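Local coordinates for protein D-hydantoinase (Ralstonia pickettii, PDB 1NFG) that probably catalyses the stereospecific hydrolysis of the cyclic amide bond of D-hydantoin derivatives, using two zinc ions bound in each subunit, at residues A45-F50 with L392-A397; T77-C82 with P338-R343; H264-T269 with D296-A301; L344-Q349 with H418-V423. All coordinates share one frame; numbering follows the deposited sequence.

Interaction 1: residues A45-F50 with L392-A397; sequences AGRYVF and LWDPEA
Phe50 turns the edge of its ring toward the indole of Trp393. This is an offset edge-to-face pair, with the Phe50 ring and the five-membered ring of Trp393 63° apart in plane and 5.3 Å apart between centroids. Trp393 CG stands anti to the backbone N (chi1 -155°), and Phe50 CE2 comes 3.5 Å from it. Tyr48 and Trp393 lie on the same face of the sheet. The Tyr48 ring crosses Pro395 obliquely, and CE2 lies nearest to Pro395 CB. On the other face Val49 and Leu392 lie side by side and point the same way, with Val49 CG2 3.9 Å from Leu392 CD2. Between the faces, Tyr48 and Trp393 form an antiparallel hydrogen-bonded pair. Tyr48 N gives to Trp393 O at 2.8 Å, and Trp393 N returns the bond to Tyr48 O. Helix 343-352 covers the aromatic face through Tyr348. The pairing joins strand 48-58, which runs on to the zinc ligand His57, to the late strand 390-400. The charged ends do not pair with each other. Arg47 NE stays 4.1 Å from Asp394 OD2, too far for a salt bridge. Arg47 NH1 forms a salt bridge with Glu437. Glu396 N closes an Asx turn on Asp394 OD1, and Ala397 N extends it to an Asx motif. The join therefore rests on backbone bonds and apolar packing, with charge left at its margin.

Interaction 2: residues T77-C82 with P338-R343; sequences TVAAAC and PGVEER
Glu341 brings the one flat group of this contact, its carboxylate, against Ala79 and Cys82 of helix 73-82. OE1 lies beside Ala79 CB. OE2 stands 4.1 Å from Cys82 CB. The carboxylate gets there because CG is anti to the backbone N (chi1 -164°) and CD continues the extended chain. Neither oxygen bonds to residues 77-82. OE1 accepts instead from His407 N in a loop, and OE2 is also hydrogen-bonded elsewhere. Val340 carries the apolar half. Its CG2 is anti to the backbone N and reaches Ala80 CB at 3.9 Å. Its CG1 sits between the backbone N and the carbonyl carbon, 4.3 Å from Ala79 CB. The alanines are small, and the two backbones come close: the CA atoms of Ala80 and Glu341 are 4.6 Å apart. Residues 340-342 have helical backbone angles and lead into helix 343-352. Ile88 of strand 85-93 touches both Ala80 and Val340. Val340 also meets Asp55 and Thr58 of strand 48-58, and its side chain is about 9 Å from that of the zinc ligand His57. The contact thus packs a helix of the barrel against the loop that follows strand 310-311. Glu341 is buried, which would tend to disfavour its charge. The N-H of His407, which gives to OE1, would probably work the other way. Between the two segments the contact is packing, and the hydrogen bond to OE1 comes from another part of the chain.

Interaction 3: residues H264-T269 with D296-A301; sequences HYLYLT and DVLWNA
Leu266 and Trp299 are bridged by a water. It donates to Leu266 O at 2.9 Å and accepts from Trp299 NE1 at 3.2 Å. Leu266 O and Trp299 NE1 themselves stand 3.6 Å apart, and the water makes the polar link between them. The leucine side chain also crosses the indole at about a right angle. Its CD1 sits over one face of the six-membered ring in a CH-pi contact, 3.8 Å from the centroid and 19° off the normal. The other methyl, CD2, packs on Leu298 CB at 3.6 Å. Leu266 is therefore wedged between two successive side chains of the helix. Tyr267 comes from another side: its OH meets the rim of the indole, near the ring plane, 3.7 Å from Trp299 CZ2. That hydroxyl has its hydrogen bond with Met346 O of helix 343-352. Arg355 adds a cation-pi contact to Trp299. At the far end Tyr265 CB touches Leu298 CD1. The Tyr265 ring leads away from the helix, and its OH bonds to Pro287 O. Its side chain lies about 4 Å from that of His237 and about 5 Å from that of Asp313, both zinc ligands. The contact anchors the loop after strand 257-262 on helix 292-303. That loop follows a strand of the TIM barrel. In this superfamily the metal site lies at the C-terminal ends of the barrel strands, consistent with Tyr265 lying beside His237 and Asp313.

Interaction 4: residues L344-Q349 with H418-V423; sequences LMMVYQ and HKVKGV
Gln349 holds the tight part of this contact by gripping the backbone of Lys421 with both ends of its amide. OE1 accepts from Lys421 N at 2.9 Å, with an N-H...O angle of 160°. NE2 gives to Lys421 O at 3.0 Å, from above the plane of that carbonyl. A second bond from NE2 goes back to Met345 O, in the plane of the amide. The side chain bends at chi2 (-51°), which turns CD back toward the strand. Val420 CB packs against this amide. Beside it, the edge of the Tyr348 ring faces Lys421 O, with CE2 3.9 Å from Gly422 CA. Gly422 has no side chain to keep the ring off. Further along, Met345 SD rests 4.1 Å from Val423 CG2.

The approach to the strand, at His418 and Lys419, is looser. Met346 SD lies obliquely, 5.0 Å from the His418 ring centroid. Lys419 points away from the helix and is exposed. Lys421 sends its chain outward, to a long, weak ion pair with Glu396. At the corner where the strand turns, a side-chain amide serves the peptide N-H and C=O of Lys421. Helix 343-352 is thereby fixed to the strand by directed bonds and apolar packing.

From the N terminus, residues 45-50 open interaction 1 and residues 77-82 open interaction 2. Residues 264-269 open interaction 3, which closes soonest, at 296-301. Interaction 2 closes next, at 338-343, so interaction 3 is nested in it and both are nested in interaction 1. Residues 344-349 follow directly and open interaction 4. The return of 392-397 closes interaction 1 before 418-423 closes interaction 4, and these two cross. They also touch, since strands 390-400 and 419-429 are neighbours and Ala397 O probably bonds to Gly422 N. Interactions 2 and 3 belong to the barrel. Interactions 1 and 4 tie strand 48-58 and helix 343-352 to the late strands.

Interaction 1: residues A45-F50 with L392-A397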
loop_
_atom_site.group_PDB
_atom_site.type_symbol
_atom_site.label_atom_id
_atom_site.label_comp_id
_atom_site.label_asym_id
_atom_site.label_seq_id
_atom_site.Cartn_x
_atom_site.Cartn_y
_atom_site.Cartn_z
ATOM N N ALA A 45 -5.341 39.374 29.937
ATOM C CA ALA A 45 -6.709 38.956 30.219
ATOM C C ALA A 45 -7.444 38.568 28.938
ATOM O O ALA A 45 -7.393 39.288 27.936
ATOM C CB ALA A 45 -7.461 40.080 30.931
ATOM N N GLY A 46 -8.122 37.425 28.980
ATOM C CA GLY A 46 -8.871 36.959 27.828
ATOM C C GLY A 46 -8.011 36.592 26.632
ATOM O O GLY A 46 -8.520 36.439 25.518
ATOM N N ARG A 47 -6.709 36.439 26.855
ATOM C CA ARG A 47 -5.798 36.098 25.774
ATOM C C ARG A 47 -4.918 34.899 26.079
ATOM O O ARG A 47 -4.710 34.531 27.238
ATOM C CB ARG A 47 -4.922 37.300 25.440
ATOM C CG ARG A 47 -5.682 38.463 24.833
ATOM C CD ARG A 47 -4.754 39.635 24.616
ATOM N NE ARG A 47 -5.388 40.720 23.877
ATOM C CZ ARG A 47 -4.773 41.856 23.562
ATOM N NH1 ARG A 47 -3.512 42.046 23.928
ATOM N NH2 ARG A 47 -5.415 42.797 22.877
ATOM N N TYR A 48 -4.414 34.278 25.020
ATOM C CA TYR A 48 -3.538 33.130 25.163
ATOM C C TYR A 48 -2.096 33.624 25.182
ATOM O O TYR A 48 -1.754 34.611 24.526
ATOM C CB TYR A 48 -3.710 32.158 23.988
ATOM C CG TYR A 48 -5.031 31.412 23.929
ATOM C CD1 TYR A 48 -5.502 30.689 25.026
ATOM C CD2 TYR A 48 -5.778 31.377 22.753
ATOM C CE1 TYR A 48 -6.679 29.946 24.950
ATOM C CE2 TYR A 48 -6.957 30.636 22.665
ATOM C CZ TYR A 48 -7.399 29.923 23.767
ATOM O OH TYR A 48 -8.554 29.177 23.676
ATOM N N VAL A 49 -1.253 32.937 25.939
ATOM C CA VAL A 49 0.157 33.276 26.015
ATOM C C VAL A 49 0.872 32.110 25.344
ATOM O O VAL A 49 1.180 31.108 25.997
ATOM C CB VAL A 49 0.631 33.388 27.483
ATOM C CG1 VAL A 49 2.113 33.724 27.534
ATOM C CG2 VAL A 49 -0.190 34.438 28.214
ATOM N N PHE A 50 1.116 32.241 24.039
ATOM C CA PHE A 50 1.779 31.198 23.246
ATOM C C PHE A 50 3.280 31.407 23.112
ATOM O O PHE A 50 3.776 32.529 23.242
ATOM C CB PHE A 50 1.256 31.182 21.804
ATOM C CG PHE A 50 -0.165 30.741 21.646
ATOM C CD1 PHE A 50 -0.629 29.575 22.248
ATOM C CD2 PHE A 50 -1.015 31.440 20.793
ATOM C CE1 PHE A 50 -1.927 29.106 21.991
ATOM C CE2 PHE A 50 -2.310 30.983 20.528
ATOM C CZ PHE A 50 -2.768 29.813 21.128
ATOM N N LEU A 392 1.053 37.125 22.473
ATOM C CA LEU A 392 -0.193 37.249 23.214
ATOM C C LEU A 392 -1.298 37.230 22.170
ATOM O O LEU A 392 -1.491 38.195 21.421
ATOM C CB LEU A 392 -0.205 38.543 24.028
ATOM C CG LEU A 392 0.959 38.619 25.028
ATOM C CD1 LEU A 392 0.745 39.798 25.956
ATOM C CD2 LEU A 392 1.060 37.317 25.833
ATOM N N TRP A 393 -2.009 36.106 22.130
ATOM C CA TRP A 393 -3.063 35.856 21.157
ATOM C C TRP A 393 -4.476 36.164 21.641
ATOM O O TRP A 393 -4.859 35.809 22.755
ATOM C CB TRP A 393 -2.962 34.389 20.723
ATOM C CG TRP A 393 -3.521 34.074 19.368
ATOM C CD1 TRP A 393 -4.825 33.802 19.053
ATOM C CD2 TRP A 393 -2.790 34.005 18.138
ATOM N NE1 TRP A 393 -4.948 33.569 17.704
ATOM C CE2 TRP A 393 -3.714 33.687 17.119
ATOM C CE3 TRP A 393 -1.440 34.180 17.798
ATOM C CZ2 TRP A 393 -3.331 33.543 15.779
ATOM C CZ3 TRP A 393 -1.062 34.036 16.469
ATOM C CH2 TRP A 393 -2.005 33.720 15.476
ATOM N N ASP A 394 -5.244 36.838 20.792
ATOM C CA ASP A 394 -6.632 37.176 21.097
ATOM C C ASP A 394 -7.473 36.213 20.269
ATOM O O ASP A 394 -7.702 36.445 19.082
ATOM C CB ASP A 394 -6.949 38.608 20.666
ATOM C CG ASP A 394 -8.349 39.041 21.070
ATOM O OD1 ASP A 394 -9.256 38.180 21.131
ATOM O OD2 ASP A 394 -8.540 40.251 21.317
ATOM N N PRO A 395 -7.946 35.119 20.883
ATOM C CA PRO A 395 -8.758 34.125 20.176
ATOM C C PRO A 395 -10.086 34.613 19.602
ATOM O O PRO A 395 -10.618 33.998 18.681
ATOM C CB PRO A 395 -8.943 33.031 21.224
ATOM C CG PRO A 395 -8.971 33.804 22.497
ATOM C CD PRO A 395 -7.830 34.776 22.311
ATOM N N GLU A 396 -10.616 35.713 20.122
ATOM C CA GLU A 396 -11.896 36.224 19.638
ATOM C C GLU A 396 -11.783 37.279 18.552
ATOM O O GLU A 396 -12.731 37.515 17.802
ATOM C CB GLU A 396 -12.715 36.800 20.794
ATOM C CG GLU A 396 -13.041 35.798 21.880
ATOM C CD GLU A 396 -13.525 34.472 21.322
ATOM O OE1 GLU A 396 -14.442 34.475 20.466
ATOM O OE2 GLU A 396 -12.984 33.425 21.748
ATOM N N ALA A 397 -10.627 37.920 18.469
ATOM C CA ALA A 397 -10.421 38.958 17.472
ATOM C C ALA A 397 -10.660 38.462 16.043
ATOM O O ALA A 397 -10.076 37.467 15.604
ATOM C CB ALA A 397 -9.013 39.522 17.602
#

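Interaction 2: residues T77-C82 with P338-R343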
loop_
_atom_site.group_PDB
_atom_site.type_symbol
_atom_site.label_atom_id
_atom_site.label_comp_id
_atom_site.label_asym_id
_atom_site.label_seq_id
_atom_site.Cartn_x
_atom_site.Cartn_y
_atom_site.Cartn_z
ATOM N N THR A 77 11.585 40.164 8.595
ATOM C CA THR A 77 11.579 39.904 10.034
ATOM C C THR A 77 10.591 40.797 10.769
ATOM O O THR A 77 10.032 40.398 11.786
ATOM C CB THR A 77 12.972 40.092 10.662
ATOM O OG1 THR A 77 13.504 41.365 10.278
ATOM C CG2 THR A 77 13.912 38.979 10.218
ATOM N N VAL A 78 10.367 42.004 10.267
ATOM C CA VAL A 78 9.411 42.881 10.920
ATOM C C VAL A 78 8.019 42.295 10.725
ATOM O O VAL A 78 7.217 42.259 11.662
ATOM C CB VAL A 78 9.464 44.327 10.347
ATOM C CG1 VAL A 78 8.252 45.141 10.817
ATOM C CG2 VAL A 78 10.745 45.009 10.811
ATOM N N ALA A 79 7.737 41.831 9.509
ATOM C CA ALA A 79 6.442 41.231 9.204
ATOM C C ALA A 79 6.284 39.963 10.045
ATOM O O ALA A 79 5.213 39.688 10.592
ATOM C CB ALA A 79 6.353 40.898 7.725
ATOM N N ALA A 80 7.365 39.202 10.159
ATOM C CA ALA A 80 7.343 37.979 10.940
ATOM C C ALA A 80 6.892 38.285 12.369
ATOM O O ALA A 80 6.008 37.615 12.909
ATOM C CB ALA A 80 8.726 37.339 10.949
ATOM N N ALA A 81 7.496 39.302 12.974
ATOM C CA ALA A 81 7.165 39.685 14.342
ATOM C C ALA A 81 5.699 40.060 14.466
ATOM O O ALA A 81 5.013 39.623 15.389
ATOM C CB ALA A 81 8.036 40.851 14.783
ATOM N N CYS A 82 5.221 40.876 13.536
ATOM C CA CYS A 82 3.834 41.302 13.562
ATOM C C CYS A 82 2.903 40.116 13.372
ATOM O O CYS A 82 1.705 40.209 13.644
ATOM C CB CYS A 82 3.580 42.343 12.470
ATOM S SG CYS A 82 4.369 43.943 12.782
ATOM N N PRO A 338 4.563 34.998 -0.760
ATOM C CA PRO A 338 4.790 35.472 0.606
ATOM C C PRO A 338 3.849 34.850 1.638
ATOM O O PRO A 338 2.753 34.400 1.303
ATOM C CB PRO A 338 4.571 36.971 0.473
ATOM C CG PRO A 338 3.408 37.022 -0.479
ATOM C CD PRO A 338 3.792 35.988 -1.535
ATOM N N GLY A 339 4.280 34.840 2.896
ATOM C CA GLY A 339 3.444 34.293 3.946
ATOM C C GLY A 339 4.051 34.210 5.336
ATOM O O GLY A 339 3.406 33.698 6.243
ATOM N N VAL A 340 5.269 34.708 5.529
ATOM C CA VAL A 340 5.897 34.623 6.847
ATOM C C VAL A 340 5.050 35.277 7.937
ATOM O O VAL A 340 5.055 34.830 9.086
ATOM C CB VAL A 340 7.318 35.262 6.860
ATOM C CG1 VAL A 340 7.221 36.781 6.834
ATOM C CG2 VAL A 340 8.093 34.782 8.078
ATOM N N GLU A 341 4.308 36.320 7.576
ATOM C CA GLU A 341 3.481 37.019 8.552
ATOM C C GLU A 341 2.153 36.330 8.841
ATOM O O GLU A 341 1.732 36.246 9.993
ATOM C CB GLU A 341 3.196 38.454 8.099
ATOM C CG GLU A 341 2.685 39.342 9.236
ATOM C CD GLU A 341 2.399 40.768 8.811
ATOM O OE1 GLU A 341 3.210 41.351 8.058
ATOM O OE2 GLU A 341 1.360 41.314 9.242
ATOM N N GLU A 342 1.503 35.837 7.794
ATOM C CA GLU A 342 0.211 35.185 7.932
ATOM C C GLU A 342 0.245 33.764 8.485
ATOM O O GLU A 342 -0.775 33.267 8.969
ATOM C CB GLU A 342 -0.509 35.168 6.579
ATOM C CG GLU A 342 -0.698 36.541 5.955
ATOM C CD GLU A 342 0.435 36.941 5.019
ATOM O OE1 GLU A 342 1.612 36.644 5.319
ATOM O OE2 GLU A 342 0.141 37.574 3.983
ATOM N N ARG A 343 1.412 33.124 8.440
ATOM C CA ARG A 343 1.536 31.738 8.889
ATOM C C ARG A 343 0.723 31.341 10.120
ATOM O O ARG A 343 -0.176 30.509 10.017
ATOM C CB ARG A 343 3.005 31.353 9.112
ATOM C CG ARG A 343 3.183 29.848 9.374
ATOM C CD ARG A 343 4.632 29.427 9.592
ATOM N NE ARG A 343 5.245 30.113 10.725
ATOM C CZ ARG A 343 5.813 29.498 11.755
ATOM N NH1 ARG A 343 5.849 28.172 11.798
ATOM N NH2 ARG A 343 6.348 30.205 12.744
#

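Interaction 3: residues H264-T269 with D296-A301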
loop_
_atom_site.group_PDB
_atom_site.type_symbol
_atom_site.label_atom_id
_atom_site.label_comp_id
_atom_site.label_asym_id
_atom_site.label_seq_id
_atom_site.Cartn_x
_atom_site.Cartn_y
_atom_site.Cartn_z
ATOM N N HIS A 264 0.193 27.645 2.598
ATOM C CA HIS A 264 -0.564 27.683 1.343
ATOM C C HIS A 264 -1.002 26.331 0.782
ATOM O O HIS A 264 -1.943 26.262 -0.010
ATOM C CB HIS A 264 0.196 28.490 0.273
ATOM C CG HIS A 264 1.636 28.109 0.125
ATOM N ND1 HIS A 264 2.554 28.265 1.140
ATOM C CD2 HIS A 264 2.311 27.566 -0.915
ATOM C CE1 HIS A 264 3.734 27.832 0.732
ATOM N NE2 HIS A 264 3.613 27.401 -0.510
ATOM N N TYR A 265 -0.338 25.258 1.191
ATOM C CA TYR A 265 -0.714 23.935 0.716
ATOM C C TYR A 265 -1.925 23.396 1.474
ATOM O O TYR A 265 -2.396 22.290 1.206
ATOM C CB TYR A 265 0.471 22.981 0.833
ATOM C CG TYR A 265 1.592 23.366 -0.100
ATOM C CD1 TYR A 265 1.386 23.417 -1.481
ATOM C CD2 TYR A 265 2.850 23.714 0.393
ATOM C CE1 TYR A 265 2.401 23.805 -2.345
ATOM C CE2 TYR A 265 3.875 24.103 -0.465
ATOM C CZ TYR A 265 3.644 24.146 -1.833
ATOM O OH TYR A 265 4.659 24.525 -2.684
ATOM N N LEU A 266 -2.429 24.188 2.417
ATOM C CA LEU A 266 -3.602 23.812 3.200
ATOM C C LEU A 266 -4.771 24.708 2.800
ATOM O O LEU A 266 -5.882 24.552 3.305
ATOM C CB LEU A 266 -3.340 24.008 4.695
ATOM C CG LEU A 266 -2.184 23.276 5.372
ATOM C CD1 LEU A 266 -2.055 23.780 6.794
ATOM C CD2 LEU A 266 -2.425 21.774 5.356
ATOM N N TYR A 267 -4.525 25.636 1.881
ATOM C CA TYR A 267 -5.557 26.578 1.492
ATOM C C TYR A 267 -5.708 26.875 0.013
ATOM O O TYR A 267 -6.804 27.189 -0.443
ATOM C CB TYR A 267 -5.320 27.903 2.225
ATOM C CG TYR A 267 -5.582 27.838 3.712
ATOM C CD1 TYR A 267 -6.878 27.924 4.209
ATOM C CD2 TYR A 267 -4.536 27.677 4.621
ATOM C CE1 TYR A 267 -7.135 27.853 5.566
ATOM C CE2 TYR A 267 -4.782 27.601 5.987
ATOM C CZ TYR A 267 -6.089 27.691 6.452
ATOM O OH TYR A 267 -6.360 27.616 7.802
ATOM N N LEU A 268 -4.619 26.797 -0.740
ATOM C CA LEU A 268 -4.688 27.120 -2.158
ATOM C C LEU A 268 -4.754 25.901 -3.063
ATOM O O LEU A 268 -4.332 24.808 -2.689
ATOM C CB LEU A 268 -3.497 28.006 -2.531
ATOM C CG LEU A 268 -3.299 29.200 -1.583
ATOM C CD1 LEU A 268 -2.155 30.057 -2.076
ATOM C CD2 LEU A 268 -4.571 30.029 -1.500
ATOM N N THR A 269 -5.295 26.091 -4.260
ATOM C CA THR A 269 -5.419 24.996 -5.222
ATOM C C THR A 269 -4.966 25.464 -6.592
ATOM O O THR A 269 -4.952 26.663 -6.866
ATOM C CB THR A 269 -6.865 24.529 -5.356
ATOM O OG1 THR A 269 -7.638 25.574 -5.962
ATOM C CG2 THR A 269 -7.441 24.194 -3.991
ATOM N N ASP A 296 -7.344 18.068 2.759
ATOM C CA ASP A 296 -7.848 17.160 3.782
ATOM C C ASP A 296 -6.765 16.174 4.167
ATOM O O ASP A 296 -6.541 15.910 5.347
ATOM C CB ASP A 296 -9.075 16.397 3.287
ATOM C CG ASP A 296 -10.166 17.312 2.782
ATOM O OD1 ASP A 296 -10.330 18.423 3.338
ATOM O OD2 ASP A 296 -10.869 16.908 1.832
ATOM N N VAL A 297 -6.093 15.626 3.164
ATOM C CA VAL A 297 -5.029 14.674 3.416
ATOM C C VAL A 297 -3.992 15.267 4.358
ATOM O O VAL A 297 -3.620 14.645 5.353
ATOM C CB VAL A 297 -4.340 14.258 2.095
ATOM C CG1 VAL A 297 -3.010 13.580 2.380
ATOM C CG2 VAL A 297 -5.245 13.317 1.325
ATOM N N LEU A 298 -3.538 16.478 4.039
ATOM C CA LEU A 298 -2.525 17.164 4.835
ATOM C C LEU A 298 -3.012 17.493 6.250
ATOM O O LEU A 298 -2.308 17.222 7.236
ATOM C CB LEU A 298 -2.065 18.439 4.113
ATOM C CG LEU A 298 -1.312 18.213 2.792
ATOM C CD1 LEU A 298 -1.116 19.539 2.080
ATOM C CD2 LEU A 298 0.028 17.524 3.059
ATOM N N TRP A 299 -4.202 18.077 6.358
ATOM C CA TRP A 299 -4.743 18.389 7.674
ATOM C C TRP A 299 -4.870 17.112 8.507
ATOM O O TRP A 299 -4.560 17.127 9.695
ATOM C CB TRP A 299 -6.107 19.069 7.564
ATOM C CG TRP A 299 -6.055 20.562 7.284
ATOM C CD1 TRP A 299 -6.528 21.204 6.172
ATOM C CD2 TRP A 299 -5.569 21.593 8.162
ATOM N NE1 TRP A 299 -6.373 22.565 6.307
ATOM C CE2 TRP A 299 -5.789 22.830 7.519
ATOM C CE3 TRP A 299 -4.974 21.589 9.432
ATOM C CZ2 TRP A 299 -5.436 24.054 8.102
ATOM C CZ3 TRP A 299 -4.623 22.811 10.011
ATOM C CH2 TRP A 299 -4.856 24.021 9.344
ATOM N N ASN A 300 -5.315 16.009 7.898
ATOM C CA ASN A 300 -5.442 14.755 8.640
ATOM C C ASN A 300 -4.076 14.313 9.103
ATOM O O ASN A 300 -3.913 13.857 10.233
ATOM C CB ASN A 300 -6.067 13.637 7.794
ATOM C CG ASN A 300 -7.566 13.830 7.570
ATOM O OD1 ASN A 300 -8.269 14.389 8.420
ATOM N ND2 ASN A 300 -8.063 13.352 6.427
ATOM N N ALA A 301 -3.088 14.452 8.224
ATOM C CA ALA A 301 -1.728 14.064 8.560
ATOM C C ALA A 301 -1.242 14.910 9.729
ATOM O O ALA A 301 -0.560 14.409 10.624
ATOM C CB ALA A 301 -0.823 14.246 7.361
HETATM O O HOH W 1 -8.387 24.524 4.777
#

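Interaction 4: residues L344-Q349 with H418-V423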
loop_
_atom_site.group_PDB
_atom_site.type_symbol
_atom_site.label_atom_id
_atom_site.label_comp_id
_atom_site.label_asym_id
_atom_site.label_seq_id
_atom_site.Cartn_x
_atom_site.Cartn_y
_atom_site.Cartn_z
ATOM N N LEU A 344 1.024 31.923 11.277
ATOM C CA LEU A 344 0.304 31.564 12.497
ATOM C C LEU A 344 -1.207 31.731 12.412
ATOM O O LEU A 344 -1.949 30.797 12.715
ATOM C CB LEU A 344 0.829 32.351 13.705
ATOM C CG LEU A 344 2.247 32.099 14.230
ATOM C CD1 LEU A 344 2.208 32.075 15.735
ATOM C CD2 LEU A 344 2.796 30.792 13.723
ATOM N N MET A 345 -1.675 32.905 12.010
ATOM C CA MET A 345 -3.114 33.116 11.923
ATOM C C MET A 345 -3.786 32.061 11.064
ATOM O O MET A 345 -4.802 31.486 11.456
ATOM C CB MET A 345 -3.433 34.503 11.367
ATOM C CG MET A 345 -3.205 35.637 12.359
ATOM S SD MET A 345 -3.696 37.235 11.679
ATOM C CE MET A 345 -2.324 37.538 10.545
ATOM N N MET A 346 -3.210 31.801 9.894
ATOM C CA MET A 346 -3.751 30.812 8.971
ATOM C C MET A 346 -3.775 29.401 9.564
ATOM O O MET A 346 -4.780 28.700 9.471
ATOM C CB MET A 346 -2.944 30.826 7.673
ATOM C CG MET A 346 -3.129 32.089 6.862
ATOM S SD MET A 346 -4.842 32.298 6.330
ATOM C CE MET A 346 -5.398 33.317 7.552
ATOM N N VAL A 347 -2.675 28.980 10.172
ATOM C CA VAL A 347 -2.626 27.657 10.771
ATOM C C VAL A 347 -3.602 27.599 11.941
ATOM O O VAL A 347 -4.267 26.581 12.156
ATOM C CB VAL A 347 -1.203 27.320 11.271
ATOM C CG1 VAL A 347 -1.223 26.044 12.107
ATOM C CG2 VAL A 347 -0.260 27.161 10.080
ATOM N N TYR A 348 -3.694 28.702 12.686
ATOM C CA TYR A 348 -4.584 28.783 13.840
ATOM C C TYR A 348 -6.053 28.580 13.461
ATOM O O TYR A 348 -6.843 28.082 14.265
ATOM C CB TYR A 348 -4.433 30.135 14.549
ATOM C CG TYR A 348 -5.288 30.256 15.801
ATOM C CD1 TYR A 348 -4.913 29.625 16.990
ATOM C CD2 TYR A 348 -6.506 30.941 15.774
ATOM C CE1 TYR A 348 -5.730 29.666 18.120
ATOM C CE2 TYR A 348 -7.328 30.985 16.893
ATOM C CZ TYR A 348 -6.936 30.343 18.060
ATOM O OH TYR A 348 -7.766 30.348 19.153
ATOM N N GLN A 349 -6.429 28.968 12.249
ATOM C CA GLN A 349 -7.816 28.794 11.839
ATOM C C GLN A 349 -8.175 27.311 11.877
ATOM O O GLN A 349 -9.342 26.945 11.974
ATOM C CB GLN A 349 -8.039 29.357 10.431
ATOM C CG GLN A 349 -7.708 30.832 10.315
ATOM C CD GLN A 349 -8.384 31.661 11.393
ATOM O OE1 GLN A 349 -9.608 31.811 11.403
ATOM N NE2 GLN A 349 -7.587 32.197 12.315
ATOM N N HIS A 418 -9.059 36.622 3.120
ATOM C CA HIS A 418 -9.442 35.619 4.115
ATOM C C HIS A 418 -9.862 36.221 5.450
ATOM O O HIS A 418 -9.174 37.079 6.007
ATOM C CB HIS A 418 -8.302 34.620 4.365
ATOM C CG HIS A 418 -8.050 33.682 3.224
ATOM N ND1 HIS A 418 -8.006 32.313 3.383
ATOM C CD2 HIS A 418 -7.792 33.915 1.913
ATOM C CE1 HIS A 418 -7.730 31.744 2.222
ATOM N NE2 HIS A 418 -7.594 32.694 1.312
ATOM N N LYS A 419 -11.005 35.766 5.956
ATOM C CA LYS A 419 -11.503 36.229 7.242
ATOM C C LYS A 419 -10.930 35.281 8.282
ATOM O O LYS A 419 -11.012 34.063 8.131
ATOM C CB LYS A 419 -13.035 36.199 7.274
ATOM C CG LYS A 419 -13.683 37.183 6.301
ATOM C CD LYS A 419 -15.204 37.217 6.437
ATOM C CE LYS A 419 -15.832 35.884 6.056
ATOM N NZ LYS A 419 -17.306 35.897 6.266
ATOM N N VAL A 420 -10.335 35.837 9.328
ATOM C CA VAL A 420 -9.737 35.014 10.367
ATOM C C VAL A 420 -10.244 35.364 11.751
ATOM O O VAL A 420 -10.711 36.477 11.994
ATOM C CB VAL A 420 -8.195 35.154 10.369
ATOM C CG1 VAL A 420 -7.650 34.761 9.026
ATOM C CG2 VAL A 420 -7.790 36.585 10.695
ATOM N N LYS A 421 -10.152 34.397 12.654
ATOM C CA LYS A 421 -10.566 34.584 14.033
ATOM C C LYS A 421 -9.366 34.150 14.862
ATOM O O LYS A 421 -8.982 32.977 14.847
ATOM C CB LYS A 421 -11.782 33.713 14.347
ATOM C CG LYS A 421 -12.336 33.901 15.745
ATOM C CD LYS A 421 -13.484 32.940 15.996
ATOM C CE LYS A 421 -13.950 32.985 17.438
ATOM N NZ LYS A 421 -14.990 31.953 17.704
ATOM N N GLY A 422 -8.767 35.100 15.571
ATOM C CA GLY A 422 -7.591 34.798 16.370
ATOM C C GLY A 422 -6.424 35.543 15.753
ATOM O O GLY A 422 -5.899 35.143 14.710
ATOM N N VAL A 423 -6.015 36.628 16.403
ATOM C CA VAL A 423 -4.936 37.471 15.902
ATOM C C VAL A 423 -3.819 37.727 16.918
ATOM O O VAL A 423 -4.069 37.811 18.121
ATOM C CB VAL A 423 -5.519 38.829 15.455
ATOM C CG1 VAL A 423 -4.412 39.789 15.073
ATOM C CG2 VAL A 423 -6.470 38.617 14.296
#